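PDB 4Z8A: RIM-binding protein, isoform F, which binds short peptide ligands through its third SH3 domain, here one derived from the calcium channel Cacophony, and probably serves as a scaffold at synaptic active zones. Local coordinates for residues 27-30 against 35-38; 45-50 against 55-60. All coordinates share one frame; numbering follows the deposited sequence. Where two conformers were deposited one is given.

Contact 1. Residues 27-30 against 35-38; sequences SPNV and VELC
The carboxylate of Glu36 reaches across to Ser27 and Asn29, and each of its oxygens takes a hydrogen bond. Ser27 OG donates to Glu36 OE1 at 2.9 Å. It comes in on the syn side, 21° out of the carboxylate plane. Tyr21 OH makes a further hydrogen bond to Glu36 OE1, which gives this oxygen two partners. Asn29 ND2 donates to Glu36 OE2, also at 2.9 Å. This bond is fairly straight, 161° at the hydrogen, and meets the oxygen nearly along its C-O axis. The acceptor lies close to the amide plane of Asn29, while the amide and carboxylate planes stand 80° apart. The carboxylate is thus gripped at both oxygens, which should limit its rotation. The Glu36 chain runs extended beyond CG, which carries its acid group across to the other loop.

Glu36 and Asn29 also meet the ligand. Glu36 OE2 forms a salt bridge with a basic side chain of the bound peptide, and Asn29 OD1 is hydrogen-bonded to the peptide backbone. This is consistent with the acidic specificity site of SH3 domains, where RT-loop acids meet a basic ligand residue. Ser27, Asn29 and Tyr21 probably help to orient the carboxylate.

Behind this shell, Asn29 N donates to Ser27 OG at 3.2 Å, an ST turn that helps to hold the hydroxyl in place. That hydroxyl therefore accepts from its own loop and donates to the glutamate.

Segment 27-30 precedes helix 32-35 and segment 35-38 starts on its last residue, all in the RT loop. Helix 23-26 precedes Ser27, and its Pro23 packs on Glu36. Phe56 of strand 56-61 touches both Asn29 and Glu36. Backbone bonds from Val35 and Leu37 to Leu67 tie the second segment to strand 64-69.

Contact 2. Residues 45-50 against 55-60; sequences ILVYGD and GFYMGE
Leu46 and Glu60 form an antiparallel hydrogen-bonded pair. Leu46 N donates to Glu60 O at 3.2 Å, and Glu60 N donates to Leu46 O at 2.9 Å. Further along, Tyr48 N bonds to Met58 O at 3.0 Å, almost straight at 171°. Between these lies the non-hydrogen-bonded pair Val47 and Gly59. Here Gly59 CA makes a CA-H...O contact of 3.2 Å with Leu46 O.

Water takes over where the strands part. One molecule donates to Tyr48 O and Asp50 O and accepts from Met58 N, bridging the two backbones.

The side-chain contacts lie on both faces. With chi1 164° the CG1 branch of Val47 swings away from the backbone N and onto the Tyr57 ring, which it meets obliquely, 3.4 Å from CD1. On the same side Ile45 CG2 packs on Gly59 CA at 3.8 Å. This methyl occupies the space beside Gly59 where a side chain would lie. On the other face, the Tyr48 ring lies beside Glu60, whose CB sits in the ring plane at the edge, 3.9 Å from Tyr48 CE1. The acid end of Glu60 turns to Gly63 N, which bonds its OE2.

The contact pairs the two strands of the hairpin 44-48/56-61, the inner strands of the four-stranded sheet. Residues 49-55 span what is known as the n-Src loop. Strand 12-16 pairs with strand 44-48 on its other edge, and strand 64-69 borders strand 56-61.

Overall arrangement
Contact 1 belongs to the RT loop and contact 2 to the central hairpin. They lie about 14 Å apart, centre to centre, and contact 1 closes before contact 2 opens along the chain. Phe56 joins them: Asn29 ND2 comes within 3.5 Å of Phe56 CZ, and Glu36 OE2 within 3.8 Å of Phe56 CE2. Phe56 also makes a cation-pi interaction with a basic side chain of the bound peptide and packs on the peptide backbone. Contact 1 therefore supplies the acid and amide of the peptide site. Strand 56-60 carries Phe56, whose CB points away from segment 45-50, and so supplies the aromatic surface. A second link is van der Waals packing of Leu37 CD2 on Gly59 O, at 3.9 Å.

Contact 1. Residues 27-30 against 35-38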
# COMPACT_ATOMS: atom_id res chain seq x y z
N SER A 27 -1.86 -9.05 -8.60
CA SER A 27 -1.15 -7.90 -9.17
C SER A 27 -1.09 -7.92 -10.69
O SER A 27 -0.84 -8.98 -11.27
CB SER A 27 0.28 -7.82 -8.63
OG SER A 27 0.89 -6.63 -9.10
N PRO A 28 -1.28 -6.75 -11.32
CA PRO A 28 -1.12 -6.63 -12.77
C PRO A 28 0.30 -6.27 -13.17
O PRO A 28 0.52 -5.98 -14.33
CB PRO A 28 -2.06 -5.48 -13.13
CG PRO A 28 -1.96 -4.57 -11.89
CD PRO A 28 -1.91 -5.55 -10.73
N ASN A 29 1.26 -6.28 -12.24
CA ASN A 29 2.54 -5.68 -12.54
C ASN A 29 3.62 -6.69 -12.84
O ASN A 29 3.71 -7.70 -12.17
CB ASN A 29 2.96 -4.80 -11.37
CG ASN A 29 2.03 -3.62 -11.22
OD1 ASN A 29 1.71 -2.96 -12.21
ND2 ASN A 29 1.53 -3.41 -10.02
N VAL A 30 4.45 -6.40 -13.85
CA VAL A 30 5.38 -7.42 -14.34
C VAL A 30 6.46 -7.76 -13.32
O VAL A 30 7.03 -8.85 -13.37
CB VAL A 30 6.03 -6.97 -15.68
CG1 VAL A 30 7.04 -5.87 -15.46
CG2 VAL A 30 6.70 -8.15 -16.39
N VAL A 35 8.80 -6.88 -5.99
CA VAL A 35 8.77 -5.59 -5.30
C VAL A 35 7.55 -5.33 -4.41
O VAL A 35 7.58 -4.37 -3.64
CB VAL A 35 8.91 -4.41 -6.30
CG1 VAL A 35 10.16 -4.59 -7.22
CG2 VAL A 35 7.65 -4.24 -7.12
N GLU A 36 6.52 -6.18 -4.50
CA GLU A 36 5.28 -5.97 -3.73
C GLU A 36 5.20 -6.89 -2.50
O GLU A 36 5.78 -7.97 -2.46
CB GLU A 36 4.05 -6.17 -4.63
CG GLU A 36 4.01 -5.15 -5.76
CD GLU A 36 2.84 -5.32 -6.71
OE1 GLU A 36 1.92 -6.10 -6.41
OE2 GLU A 36 2.88 -4.69 -7.78
N LEU A 37 4.49 -6.40 -1.48
CA LEU A 37 4.35 -7.08 -0.21
C LEU A 37 3.04 -7.88 -0.16
O LEU A 37 2.00 -7.41 -0.66
CB LEU A 37 4.41 -6.04 0.91
CG LEU A 37 4.54 -6.39 2.39
CD1 LEU A 37 5.78 -7.20 2.61
CD2 LEU A 37 4.62 -5.08 3.18
N CYS A 38 3.10 -9.09 0.39
CA CYS A 38 1.92 -9.91 0.64
C CYS A 38 1.30 -9.58 2.01
O CYS A 38 2.03 -9.35 2.97
CB CYS A 38 2.31 -11.39 0.57
SG CYS A 38 0.97 -12.55 0.60

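Contact 2. Residues 45-50 against 55-60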
# COMPACT_ATOMS: atom_id res chain seq x y z
N ILE A 45 0.04 -2.34 8.25
CA ILE A 45 1.24 -2.03 7.49
C ILE A 45 1.79 -0.69 7.93
O ILE A 45 1.05 0.28 8.00
CB ILE A 45 0.95 -1.94 5.97
CG1 ILE A 45 0.05 -3.10 5.51
CG2 ILE A 45 2.25 -1.81 5.15
CD1 ILE A 45 0.63 -4.46 5.68
N LEU A 46 3.08 -0.63 8.25
CA LEU A 46 3.72 0.68 8.48
C LEU A 46 4.10 1.26 7.13
O LEU A 46 4.85 0.64 6.38
CB LEU A 46 4.96 0.56 9.36
CG LEU A 46 4.72 0.28 10.85
CD1 LEU A 46 6.02 -0.08 11.53
CD2 LEU A 46 4.09 1.50 11.52
N VAL A 47 3.60 2.46 6.83
CA VAL A 47 3.79 3.08 5.53
C VAL A 47 4.72 4.29 5.65
O VAL A 47 4.55 5.14 6.51
CB VAL A 47 2.42 3.50 4.94
CG1 VAL A 47 2.60 4.47 3.82
CG2 VAL A 47 1.63 2.25 4.52
N TYR A 48 5.73 4.35 4.79
CA TYR A 48 6.76 5.39 4.85
C TYR A 48 6.60 6.40 3.73
O TYR A 48 6.71 6.05 2.57
CB TYR A 48 8.16 4.75 4.78
CG TYR A 48 8.36 3.77 5.90
CD1 TYR A 48 7.94 2.45 5.79
CD2 TYR A 48 8.91 4.18 7.09
CE1 TYR A 48 8.08 1.58 6.85
CE2 TYR A 48 9.06 3.32 8.13
CZ TYR A 48 8.65 2.04 8.02
OH TYR A 48 8.82 1.22 9.10
N GLY A 49 6.38 7.66 4.07
CA GLY A 49 6.22 8.68 3.04
C GLY A 49 4.93 8.59 2.26
O GLY A 49 3.96 7.97 2.69
N ASP A 50 4.92 9.23 1.09
CA ASP A 50 3.72 9.37 0.25
C ASP A 50 3.52 8.19 -0.69
O ASP A 50 4.45 7.46 -0.96
CB ASP A 50 3.80 10.64 -0.60
CG ASP A 50 4.30 11.85 0.16
OD1 ASP A 50 3.93 12.03 1.33
OD2 ASP A 50 5.07 12.64 -0.44
N GLY A 55 0.23 4.78 -7.27
CA GLY A 55 -0.70 4.43 -6.23
C GLY A 55 -0.21 3.49 -5.14
O GLY A 55 -1.00 3.04 -4.31
N PHE A 56 1.08 3.18 -5.13
CA PHE A 56 1.62 2.25 -4.14
C PHE A 56 2.35 2.95 -3.00
O PHE A 56 3.00 3.97 -3.22
CB PHE A 56 2.59 1.24 -4.81
CG PHE A 56 1.88 0.22 -5.66
CD1 PHE A 56 1.46 0.55 -6.93
CD2 PHE A 56 1.59 -1.04 -5.17
CE1 PHE A 56 0.77 -0.37 -7.70
CE2 PHE A 56 0.94 -1.98 -5.93
CZ PHE A 56 0.50 -1.63 -7.21
N TYR A 57 2.23 2.40 -1.79
CA TYR A 57 3.03 2.89 -0.66
C TYR A 57 4.22 1.98 -0.45
O TYR A 57 4.09 0.79 -0.65
CB TYR A 57 2.24 2.88 0.64
CG TYR A 57 1.04 3.82 0.68
CD1 TYR A 57 1.22 5.19 0.76
CD2 TYR A 57 -0.25 3.33 0.71
CE1 TYR A 57 0.13 6.06 0.83
CE2 TYR A 57 -1.34 4.18 0.77
CZ TYR A 57 -1.14 5.54 0.82
OH TYR A 57 -2.22 6.40 0.90
N MET A 58 5.33 2.53 0.03
CA MET A 58 6.39 1.67 0.58
C MET A 58 5.99 1.24 1.99
O MET A 58 5.78 2.09 2.84
CB MET A 58 7.72 2.38 0.63
CG MET A 58 8.81 1.55 1.35
SD MET A 58 9.16 -0.05 0.56
CE MET A 58 9.61 0.46 -1.10
N GLY A 59 5.86 -0.06 2.23
CA GLY A 59 5.38 -0.55 3.51
C GLY A 59 6.30 -1.57 4.16
O GLY A 59 7.17 -2.15 3.51
N GLU A 60 6.08 -1.80 5.45
CA GLU A 60 6.77 -2.84 6.21
C GLU A 60 5.74 -3.71 6.90
O GLU A 60 4.73 -3.19 7.40
CB GLU A 60 7.70 -2.24 7.25
CG GLU A 60 8.57 -3.27 7.98
CD GLU A 60 7.91 -3.93 9.18
OE1 GLU A 60 6.83 -3.45 9.64
OE2 GLU A 60 8.48 -4.93 9.67
O HOH W 1 5.06 5.29 0.50